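Local coordinates for MutT related protein (Methanosarcina mazei, PDB 3GRN), which probably hydrolyses a nucleoside diphosphate-linked substrate, as a MutT-type member of the Nudix hydrolase family, at the interface of chains A and B. Coordinates in Å, arbitrary orientation; residue numbers count along the deposited sequence, not the author numbering. Chains: chain A/B, MutT related protein.

The interface of chains A and B. Residues chain A 60-61, 63-64, 100-103; chain B 5, 78-81.
Strand 72-79 of chain B and the turn after it lie against the loop 100-103 of chain A and the C-terminal end of its helix 51-63, the end of the segment with the Nudix box sequence. B:Thr81 is the residue most buried by the partner here. Its OG1 stands anti to the backbone N (chi1 -177°) and gives a hydrogen bond of 2.8 Å to O of A:Lys100, approaching from above the carbonyl plane. That rotation turns the methyl CG2 the other way, over one face of the A:Trp60 indole near its rim, 3.9 Å from CH2, the two side chains crossing at about a right angle. The backbone N of B:Thr81 reaches O of A:Glu61 through a water, so solvent bridges B:Thr81 to the helix end alongside the methyl contact.

Further along, N of A:Tyr103 donates to O of B:Glu79 over 2.8 Å, bent to 140° at the hydrogen. The tyrosine takes the crowded rotamer, CG between backbone N and carbonyl carbon (chi1 65°), which brings the ring edge, at CD2, in plane with that same carbonyl oxygen.

B:Lys5 comes from the N-terminal segment, extended until a bend at chi3, and sets its amino group among oxygens of both chains. NZ hydrogen-bonds to O of A:Leu101 at 2.7 Å, meets O of B:Leu80 in the carbonyl plane on a lone pair, and forms a salt bridge with OE2 of B:Glu79 at 2.8 Å. An alanine here would probably leave the carbonyls of A:Leu101 and B:Leu80, 3.4 Å apart between their O atoms, without the amino group that bonds to both and probably eases their approach, and the B:Glu79 carboxylate less firmly fixed, since OE2 loses its salt bridge. The two subunits are identical in sequence, and whether they pair this way in solution the structure alone does not show. The other carboxylate oxygen, OE1 of B:Glu79, holds a water at 2.6 Å that also contacts O of A:Ser102.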
# COMPACT_ATOMS: atom_id res chain seq x y z
N TRP A 60 -1.41 3.69 -10.45
CA TRP A 60 -2.74 4.22 -10.09
C TRP A 60 -2.88 4.50 -8.60
O TRP A 60 -3.27 5.60 -8.21
CB TRP A 60 -3.93 3.41 -10.58
CG TRP A 60 -5.17 4.31 -10.45
CD1 TRP A 60 -5.52 5.36 -11.28
CD2 TRP A 60 -6.13 4.31 -9.38
NE1 TRP A 60 -6.66 5.98 -10.80
CE2 TRP A 60 -7.05 5.36 -9.65
CE3 TRP A 60 -6.31 3.53 -8.24
CZ2 TRP A 60 -8.14 5.63 -8.82
CZ3 TRP A 60 -7.39 3.81 -7.41
CH2 TRP A 60 -8.29 4.84 -7.71
N GLU A 61 -2.47 3.54 -7.76
CA GLU A 61 -2.67 3.68 -6.32
C GLU A 61 -1.79 4.76 -5.72
O GLU A 61 -2.19 5.41 -4.76
CB GLU A 61 -2.44 2.35 -5.59
CG GLU A 61 -3.46 1.31 -5.98
CD GLU A 61 -3.42 0.08 -5.10
OE1 GLU A 61 -2.52 -0.01 -4.23
OE2 GLU A 61 -4.29 -0.80 -5.31
N THR A 63 -0.42 7.53 -7.43
CA THR A 63 -0.44 8.83 -8.11
C THR A 63 -1.78 9.22 -8.73
O THR A 63 -1.95 10.37 -9.13
CB THR A 63 0.59 8.91 -9.27
OG1 THR A 63 0.13 8.13 -10.37
CG2 THR A 63 2.04 8.47 -8.85
N GLY A 64 -2.72 8.29 -8.86
CA GLY A 64 -4.01 8.61 -9.52
C GLY A 64 -3.94 8.50 -11.05
O GLY A 64 -4.96 8.68 -11.74
N LYS A 100 -1.91 12.84 -7.56
CA LYS A 100 -2.65 12.77 -6.34
C LYS A 100 -2.10 11.63 -5.49
O LYS A 100 -2.23 10.46 -5.85
CB LYS A 100 -4.14 12.58 -6.64
CG LYS A 100 -4.77 13.84 -7.30
CD LYS A 100 -6.29 13.72 -7.40
CE LYS A 100 -6.94 15.07 -7.74
NZ LYS A 100 -6.44 15.66 -9.03
N LEU A 101 -1.52 11.99 -4.37
CA LEU A 101 -0.74 11.05 -3.53
C LEU A 101 -1.54 10.26 -2.52
O LEU A 101 -2.66 10.64 -2.17
CB LEU A 101 0.37 11.80 -2.78
CG LEU A 101 1.42 12.48 -3.68
CD1 LEU A 101 2.44 13.19 -2.83
CD2 LEU A 101 2.07 11.48 -4.61
N SER A 102 -0.93 9.18 -2.04
CA SER A 102 -1.50 8.32 -1.01
C SER A 102 -0.63 8.42 0.26
O SER A 102 0.40 9.13 0.27
CB SER A 102 -1.50 6.88 -1.50
OG SER A 102 -0.17 6.35 -1.44
N TYR A 103 -1.03 7.65 1.29
CA TYR A 103 -0.26 7.55 2.54
C TYR A 103 1.21 7.18 2.33
O TYR A 103 2.04 7.45 3.19
CB TYR A 103 -0.90 6.51 3.48
CG TYR A 103 -0.88 5.07 2.98
CD1 TYR A 103 0.08 4.15 3.46
CD2 TYR A 103 -1.85 4.60 2.10
CE1 TYR A 103 0.09 2.82 3.04
CE2 TYR A 103 -1.86 3.25 1.67
CZ TYR A 103 -0.88 2.38 2.14
OH TYR A 103 -0.88 1.06 1.71
N LYS B 5 -9.54 17.09 -1.59
CA LYS B 5 -9.76 15.66 -1.53
C LYS B 5 -10.78 15.40 -0.40
O LYS B 5 -10.57 15.89 0.70
CB LYS B 5 -8.42 14.97 -1.23
CG LYS B 5 -8.47 13.47 -1.15
CD LYS B 5 -7.08 12.83 -0.92
CE LYS B 5 -6.13 13.07 -2.09
NZ LYS B 5 -4.85 12.27 -1.99
N PHE B 78 -5.91 7.64 7.21
CA PHE B 78 -4.94 7.47 6.12
C PHE B 78 -5.45 8.05 4.83
O PHE B 78 -6.68 8.12 4.59
CB PHE B 78 -4.52 6.01 5.92
CG PHE B 78 -5.66 5.08 5.67
CD1 PHE B 78 -6.02 4.72 4.38
CD2 PHE B 78 -6.37 4.52 6.76
CE1 PHE B 78 -7.07 3.84 4.15
CE2 PHE B 78 -7.41 3.63 6.55
CZ PHE B 78 -7.78 3.29 5.25
N GLU B 79 -4.49 8.47 4.01
CA GLU B 79 -4.80 9.11 2.76
C GLU B 79 -4.71 8.10 1.61
O GLU B 79 -3.76 7.31 1.53
CB GLU B 79 -3.84 10.29 2.55
CG GLU B 79 -4.09 11.07 1.25
CD GLU B 79 -3.30 12.36 1.14
OE1 GLU B 79 -2.29 12.51 1.86
OE2 GLU B 79 -3.68 13.23 0.33
N LEU B 80 -5.68 8.14 0.71
CA LEU B 80 -5.60 7.35 -0.51
C LEU B 80 -5.59 8.35 -1.64
O LEU B 80 -5.77 9.55 -1.41
CB LEU B 80 -6.79 6.41 -0.63
CG LEU B 80 -6.95 5.34 0.45
CD1 LEU B 80 -8.25 4.58 0.23
CD2 LEU B 80 -5.74 4.41 0.46
N THR B 81 -5.36 7.88 -2.87
CA THR B 81 -5.28 8.81 -3.96
C THR B 81 -6.56 9.63 -4.18
O THR B 81 -6.46 10.83 -4.44
CB THR B 81 -4.75 8.14 -5.27
OG1 THR B 81 -4.64 9.15 -6.28
CG2 THR B 81 -5.72 7.06 -5.73
O HOH W 1 -4.37 5.10 -3.07
O HOH W 2 0.24 11.90 1.43